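Local coordinates for outer membrane protein SusF (Bacteroides thetaiotaomicron, PDB 4FE9) that binds starch at the bacterial cell surface through carbohydrate-binding modules before the glycan is taken into the periplasm for degradation, at residues A276-L285 with K308-G316; K255-L263 with Y353-K361. All coordinates share one frame; numbering follows the deposited sequence.

Contact 1: A276-L285 with K308-G316. With GLC (alpha-D-glucopyranose), chain C; EDO (1,2-ethanediol), chain H; EDO (1,2-ethanediol), chain F.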
# COMPACT_ATOMS: atom_id res chain seq x y z
N ALA A 276 6.15 -8.20 31.16
CA ALA A 276 6.78 -8.63 29.91
C ALA A 276 6.95 -10.16 29.90
O ALA A 276 6.88 -10.80 30.94
CB ALA A 276 8.11 -7.93 29.72
N GLY A 277 6.94 -10.75 28.70
CA GLY A 277 7.24 -12.18 28.55
C GLY A 277 6.14 -13.11 29.01
O GLY A 277 6.14 -14.29 28.70
N ASP A 278 5.15 -12.58 29.70
CA ASP A 278 4.13 -13.43 30.28
C ASP A 278 3.09 -13.90 29.24
O ASP A 278 2.28 -13.09 28.76
CB ASP A 278 3.44 -12.72 31.45
CG ASP A 278 2.86 -13.69 32.44
OD1 ASP A 278 2.41 -14.77 32.02
OD2 ASP A 278 2.91 -13.39 33.66
N PRO A 279 3.06 -15.21 28.96
CA PRO A 279 2.03 -15.75 28.05
C PRO A 279 0.64 -15.36 28.52
O PRO A 279 -0.36 -15.56 27.82
CB PRO A 279 2.22 -17.27 28.16
CG PRO A 279 3.07 -17.48 29.37
CD PRO A 279 3.92 -16.27 29.49
N ASN A 280 0.58 -14.80 29.73
CA ASN A 280 -0.67 -14.30 30.28
C ASN A 280 -1.01 -12.90 29.75
O ASN A 280 -2.16 -12.62 29.40
CB ASN A 280 -0.62 -14.31 31.82
CG ASN A 280 -0.86 -15.72 32.41
OD1 ASN A 280 -1.71 -16.49 31.91
ND2 ASN A 280 -0.08 -16.07 33.43
N ALA A 281 0.02 -12.07 29.57
CA ALA A 281 -0.17 -10.73 29.07
C ALA A 281 -0.03 -10.62 27.51
O ALA A 281 -0.52 -9.65 26.92
CB ALA A 281 0.76 -9.79 29.76
N TRP A 282 0.65 -11.59 26.89
CA TRP A 282 1.04 -11.50 25.44
C TRP A 282 0.67 -12.75 24.68
O TRP A 282 1.15 -13.83 25.01
CB TRP A 282 2.52 -11.26 25.30
CG TRP A 282 2.97 -10.03 25.92
CD1 TRP A 282 3.36 -9.86 27.21
CD2 TRP A 282 2.97 -8.71 25.33
NE1 TRP A 282 3.65 -8.53 27.45
CE2 TRP A 282 3.44 -7.81 26.30
CE3 TRP A 282 2.68 -8.23 24.04
CZ2 TRP A 282 3.67 -6.46 26.03
CZ3 TRP A 282 2.90 -6.89 23.77
CH2 TRP A 282 3.33 -6.01 24.78
N LYS A 283 -0.18 -12.61 23.66
CA LYS A 283 -0.61 -13.76 22.88
C LYS A 283 0.16 -13.83 21.56
O LYS A 283 0.07 -12.92 20.73
CB LYS A 283 -2.10 -13.65 22.57
CG LYS A 283 -3.01 -13.42 23.81
CD LYS A 283 -3.27 -14.72 24.54
CE LYS A 283 -2.59 -14.71 25.89
NZ LYS A 283 -3.30 -15.57 26.90
N ALA A 284 0.86 -14.93 21.34
CA ALA A 284 1.56 -15.15 20.06
C ALA A 284 0.56 -15.34 18.93
O ALA A 284 -0.47 -15.98 19.11
CB ALA A 284 2.50 -16.37 20.18
N LEU A 285 0.76 -14.64 17.81
CA LEU A 285 0.09 -15.03 16.55
C LEU A 285 0.90 -16.05 15.76
O LEU A 285 2.05 -16.25 16.01
CB LEU A 285 -0.20 -13.81 15.67
CG LEU A 285 -1.40 -12.95 16.13
CD1 LEU A 285 -0.97 -12.02 17.32
CD2 LEU A 285 -1.96 -12.14 14.94
N LYS A 308 -3.20 -3.96 21.13
CA LYS A 308 -2.07 -3.52 20.29
C LYS A 308 -1.16 -4.74 19.98
O LYS A 308 -1.27 -5.78 20.62
CB LYS A 308 -1.25 -2.45 21.01
CG LYS A 308 -1.83 -1.06 20.91
CD LYS A 308 -0.92 -0.07 21.50
CE LYS A 308 -0.19 0.70 20.44
NZ LYS A 308 0.48 1.90 21.00
N PHE A 309 -0.27 -4.58 19.01
CA PHE A 309 0.57 -5.68 18.52
C PHE A 309 2.01 -5.27 18.62
O PHE A 309 2.31 -4.08 18.58
CB PHE A 309 0.23 -6.01 17.06
CG PHE A 309 -1.18 -6.44 16.85
CD1 PHE A 309 -2.17 -5.50 16.56
CD2 PHE A 309 -1.54 -7.78 16.94
CE1 PHE A 309 -3.50 -5.90 16.37
CE2 PHE A 309 -2.88 -8.18 16.83
CZ PHE A 309 -3.86 -7.22 16.53
N ALA A 310 2.91 -6.24 18.82
CA ALA A 310 4.36 -5.95 18.94
C ALA A 310 5.19 -7.12 18.41
O ALA A 310 4.75 -8.27 18.45
CB ALA A 310 4.73 -5.67 20.39
N PRO A 311 6.46 -6.84 18.05
CA PRO A 311 7.27 -7.88 17.48
C PRO A 311 8.00 -8.74 18.54
O PRO A 311 8.81 -9.58 18.20
CB PRO A 311 8.28 -7.08 16.63
CG PRO A 311 8.45 -5.84 17.36
CD PRO A 311 7.09 -5.52 17.93
N GLN A 312 7.79 -8.43 19.83
CA GLN A 312 8.16 -9.31 20.91
C GLN A 312 7.06 -9.22 21.97
O GLN A 312 6.09 -8.47 21.78
CB GLN A 312 9.50 -8.92 21.49
CG GLN A 312 9.52 -7.54 22.19
CD GLN A 312 9.51 -6.37 21.20
OE1 GLN A 312 10.41 -6.24 20.37
NE2 GLN A 312 8.60 -5.43 21.41
N ALA A 313 7.17 -10.05 23.03
CA ALA A 313 6.16 -10.10 24.09
C ALA A 313 6.44 -8.97 25.09
O ALA A 313 6.76 -9.21 26.26
CB ALA A 313 6.19 -11.48 24.80
N ASN A 314 6.39 -7.73 24.60
CA ASN A 314 6.75 -6.57 25.38
C ASN A 314 6.54 -5.32 24.54
O ASN A 314 6.42 -5.41 23.30
CB ASN A 314 8.20 -6.64 25.83
CG ASN A 314 8.48 -5.74 27.03
OD1 ASN A 314 7.56 -5.26 27.67
ND2 ASN A 314 9.74 -5.56 27.34
N TRP A 315 6.53 -4.15 25.19
CA TRP A 315 6.32 -2.87 24.48
C TRP A 315 7.59 -2.51 23.71
O TRP A 315 8.68 -2.96 24.06
CB TRP A 315 5.94 -1.75 25.46
CG TRP A 315 4.61 -2.00 26.09
CD1 TRP A 315 4.39 -2.43 27.37
CD2 TRP A 315 3.37 -2.16 25.40
NE1 TRP A 315 3.05 -2.63 27.57
CE2 TRP A 315 2.41 -2.54 26.36
CE3 TRP A 315 2.96 -1.95 24.08
CZ2 TRP A 315 1.08 -2.68 26.05
CZ3 TRP A 315 1.64 -2.12 23.77
CH2 TRP A 315 0.72 -2.53 24.74
N GLY A 316 7.42 -1.80 22.60
CA GLY A 316 8.58 -1.40 21.76
C GLY A 316 8.32 -1.76 20.31
O GLY A 316 8.09 -2.94 19.98
C1 GLC C . 4.20 2.22 25.05
C2 GLC C . 3.15 1.84 24.01
C3 GLC C . 1.75 2.15 24.51
C4 GLC C . 1.52 1.48 25.85
C5 GLC C . 2.60 1.88 26.82
C6 GLC C . 2.42 1.17 28.15
O2 GLC C . 3.39 2.57 22.83
O3 GLC C . 0.76 1.70 23.57
O4 GLC C . 0.30 1.93 26.38
O5 GLC C . 3.90 1.58 26.29
O6 GLC C . 3.48 1.61 29.02
C1 EDO H . 11.77 -9.03 24.83
O1 EDO H . 10.91 -10.17 25.09
C2 EDO H . 11.70 -8.05 26.02
O2 EDO H . 11.91 -6.70 25.57
C1 EDO F . -4.53 -18.51 18.44
O1 EDO F . -5.22 -18.81 17.21
C2 EDO F . -3.17 -17.96 18.07
O2 EDO F . -2.43 -17.73 19.27

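Contact 2: K255-L263 with Y353-K361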
# COMPACT_ATOMS: atom_id res chain seq x y z
N LYS A 255 11.87 0.88 -0.62
CA LYS A 255 11.19 0.70 0.64
C LYS A 255 11.89 -0.34 1.51
O LYS A 255 12.60 -1.19 1.01
CB LYS A 255 9.73 0.30 0.40
CG LYS A 255 8.88 1.50 -0.12
CD LYS A 255 7.57 1.10 -0.81
CE LYS A 255 6.84 0.04 -0.05
NZ LYS A 255 5.35 0.25 -0.13
N ASP A 256 11.83 -0.12 2.83
CA ASP A 256 12.30 -1.09 3.83
C ASP A 256 11.55 -2.42 3.63
O ASP A 256 10.32 -2.43 3.45
CB ASP A 256 12.04 -0.48 5.22
CG ASP A 256 12.42 -1.40 6.38
OD1 ASP A 256 12.91 -2.53 6.15
OD2 ASP A 256 12.13 -1.01 7.53
N ASN A 257 12.30 -3.51 3.46
CA ASN A 257 11.67 -4.79 3.14
C ASN A 257 11.92 -5.83 4.23
O ASN A 257 11.84 -7.04 3.98
CB ASN A 257 12.16 -5.30 1.78
CG ASN A 257 11.18 -6.29 1.14
OD1 ASN A 257 9.95 -6.15 1.29
ND2 ASN A 257 11.71 -7.32 0.46
N SER A 258 12.30 -5.36 5.43
CA SER A 258 12.46 -6.26 6.55
C SER A 258 11.10 -6.44 7.19
O SER A 258 10.17 -5.70 6.89
CB SER A 258 13.45 -5.68 7.58
OG SER A 258 12.97 -4.45 8.06
N ALA A 259 10.96 -7.49 7.99
CA ALA A 259 9.67 -7.84 8.58
C ALA A 259 9.92 -8.55 9.91
O ALA A 259 10.84 -9.33 10.01
CB ALA A 259 8.90 -8.76 7.64
N PRO A 260 9.04 -8.35 10.89
CA PRO A 260 9.10 -9.19 12.11
C PRO A 260 8.93 -10.70 11.78
O PRO A 260 8.16 -11.05 10.91
CB PRO A 260 7.91 -8.66 12.94
CG PRO A 260 6.91 -8.22 11.91
CD PRO A 260 7.73 -7.67 10.74
N THR A 261 9.62 -11.56 12.52
CA THR A 261 9.48 -12.99 12.39
C THR A 261 8.50 -13.57 13.45
O THR A 261 7.97 -14.67 13.31
CB THR A 261 10.89 -13.72 12.51
OG1 THR A 261 11.60 -13.17 13.63
CG2 THR A 261 11.75 -13.44 11.25
N GLU A 262 8.23 -12.78 14.49
CA GLU A 262 7.17 -13.12 15.44
C GLU A 262 6.29 -11.93 15.68
O GLU A 262 6.75 -10.80 15.56
CB GLU A 262 7.79 -13.58 16.76
CG GLU A 262 8.67 -14.86 16.63
CD GLU A 262 9.17 -15.40 17.99
OE1 GLU A 262 9.21 -14.63 18.99
OE2 GLU A 262 9.60 -16.57 18.03
N LEU A 263 5.10 -12.17 16.21
CA LEU A 263 4.17 -11.08 16.53
C LEU A 263 3.25 -11.47 17.67
O LEU A 263 2.82 -12.64 17.78
CB LEU A 263 3.33 -10.71 15.31
CG LEU A 263 2.64 -9.35 15.42
CD1 LEU A 263 3.64 -8.21 15.22
CD2 LEU A 263 1.49 -9.24 14.45
N TYR A 353 -5.96 -11.19 11.14
CA TYR A 353 -4.87 -11.29 10.17
C TYR A 353 -4.04 -10.01 10.15
O TYR A 353 -4.61 -8.91 10.06
CB TYR A 353 -5.45 -11.57 8.80
CG TYR A 353 -4.47 -11.47 7.66
CD1 TYR A 353 -4.22 -10.25 7.05
CD2 TYR A 353 -3.89 -12.61 7.12
CE1 TYR A 353 -3.38 -10.16 5.93
CE2 TYR A 353 -3.07 -12.54 6.02
CZ TYR A 353 -2.80 -11.31 5.44
OH TYR A 353 -1.95 -11.23 4.36
N VAL A 354 -2.72 -10.12 10.37
CA VAL A 354 -1.83 -8.96 10.51
C VAL A 354 -0.59 -9.11 9.56
O VAL A 354 0.00 -10.20 9.44
CB VAL A 354 -1.32 -8.77 11.95
CG1 VAL A 354 -0.44 -7.50 12.05
CG2 VAL A 354 -2.47 -8.70 12.95
N SER A 355 -0.26 -8.05 8.85
CA SER A 355 0.89 -8.06 7.96
C SER A 355 1.76 -6.83 8.21
O SER A 355 1.24 -5.72 8.39
CB SER A 355 0.42 -8.09 6.51
OG SER A 355 1.50 -8.23 5.62
N VAL A 356 3.06 -7.03 8.34
CA VAL A 356 4.00 -5.94 8.67
C VAL A 356 5.24 -6.11 7.79
O VAL A 356 5.94 -7.14 7.88
CB VAL A 356 4.44 -6.00 10.16
CG1 VAL A 356 5.46 -4.90 10.50
CG2 VAL A 356 3.23 -5.92 11.07
N ILE A 357 5.43 -5.21 6.85
CA ILE A 357 6.68 -5.19 6.14
C ILE A 357 7.25 -3.81 6.15
O ILE A 357 6.58 -2.85 5.79
CB ILE A 357 6.51 -5.68 4.71
CG1 ILE A 357 6.15 -7.15 4.70
CG2 ILE A 357 7.84 -5.48 3.92
CD1 ILE A 357 5.18 -7.52 3.62
N GLY A 358 8.46 -3.69 6.70
CA GLY A 358 9.05 -2.40 6.97
C GLY A 358 8.11 -1.51 7.75
O GLY A 358 7.74 -1.83 8.87
N ASP A 359 7.61 -0.47 7.08
CA ASP A 359 6.71 0.52 7.69
C ASP A 359 5.22 0.19 7.49
O ASP A 359 4.39 0.67 8.25
CB ASP A 359 6.99 1.91 7.09
CG ASP A 359 8.28 2.51 7.61
OD1 ASP A 359 8.44 2.62 8.85
OD2 ASP A 359 9.17 2.83 6.77
N ASP A 360 4.89 -0.48 6.38
CA ASP A 360 3.49 -0.78 6.02
C ASP A 360 2.86 -1.83 6.94
O ASP A 360 3.31 -2.98 6.98
CB ASP A 360 3.39 -1.28 4.56
CG ASP A 360 4.12 -0.37 3.56
OD1 ASP A 360 4.51 0.77 3.94
OD2 ASP A 360 4.27 -0.79 2.38
N LYS A 361 1.73 -1.49 7.54
CA LYS A 361 0.98 -2.43 8.34
C LYS A 361 -0.44 -2.65 7.79
O LYS A 361 -1.07 -1.70 7.27
CB LYS A 361 0.93 -1.95 9.79
CG LYS A 361 2.29 -1.76 10.43
CD LYS A 361 2.30 -0.63 11.39
CE LYS A 361 3.71 -0.34 11.88
NZ LYS A 361 3.85 1.10 12.21
O HOH W 1 10.44 2.18 3.94
O HOH W 2 8.16 0.09 4.19
O HOH W 3 7.40 -1.67 2.92

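Contact 1: A276-L285 with K308-G316
Trp282 lies flat against the backbone of Ala313 and Asn314, with Ala313 C 3.4 Å above its ring plane and over the ring centre. Its CG sits anti to the carbonyl carbon (chi1 -61°), which turns the indole across the 308-316 segment; Ala313 CB packs on Trp282 CG at 3.7 Å. The far rim of the same indole, led by CH2, points into a face of Trp315, an edge-to-face pair with centroids 5.2 Å apart and planes at 66°. Trp282 NE1 bonds to Gly273 O, fixing the ring's rotation. Further in, Leu285 CD1 meets the edge of the Phe309 ring.

The outer side is looser. One straight bond, Gly277 N to Ala313 O (2.9 Å, 166°), ties the loops there, and Ala276 CB merely touches Asn314 OD1 at 3.4 Å, while Asn314 ND2 reaches out to an ethanediol. Within the loop, Gln312 NE2 spans to Asn314 O and Gly316 O.

The face of Trp315 opposite Trp282 carries a glucose, whose O3 accepts a bond from Lys308 NZ (2.6 Å); Asp318 pairs with the same amine. Trp282 thus backs the aromatic platform of a starch-binding site, an arrangement characteristic of carbohydrate-binding modules.

Contact 2: K255-L263 with Y353-K361
The type II' turn from Ile357 to Asp360 docks on the segment 255-263 just after strand 251-256 through a short backbone bond, Gly358 N to Ser258 O (2.6 Å, 159°), the donor standing nearly in line with the carbonyl. The turn is that of a beta-hairpin joining strands 348-357 and 360-366, so the hairpin of the second carbohydrate-binding module meets the end of the first. Gly358 has positive phi, and a side chain there would run into Asp256 O.

Asp256 lays its carboxylate beside this glycine, OD2 3.4 Å from Gly358 CA. With CG anti to the backbone N (chi1 177°), beside the carbonyl carbon, OD1 reaches forward along the chain to take two bonds, from Ser258 N in an Asx turn and from Ser258 OG on the syn side. An alanine here would take away both bonds, and the bend carrying Ser258 O toward the hairpin would probably be less firmly held.

Farther along, Pro260 crosses Val356 at about a right angle, CD 3.6 Å from Val356 CG1, and Phe295 also touches this proline. Leu263 CD2 meets Val354 CG1 at 3.5 Å in the buried part. The opposite end is polar and wet: a water bridges Asp256 N and Asp359 OD2, and Lys255, its chain bent near the end, crosses Asp360 in a salt bridge, Lys255 NZ 2.9 Å from Asp360 OD2, on that oxygen's syn lone pair.

Contact 1 is nested along the chain within the loop closed by contact 2: 255-263 comes first, then 276-285 and 308-316, and finally 353-361. Their centres are 16 Å apart, and both reach the antiparallel sheet of the second carbohydrate-binding module, which includes strands 264-267, 283-287, 306-310 and 348-357. They touch directly: Leu285 N lies 2.9 Å from Leu263 O, a probable hydrogen bond, and Val354 CG2 packs against both Phe309 and Leu285. Contact 1 stands at the glucan-binding end of this module, whereas contact 2 lies at its junction with the first module, so the apolar contacts among Leu285, Phe309 and Val354 link the two through the sheet they share.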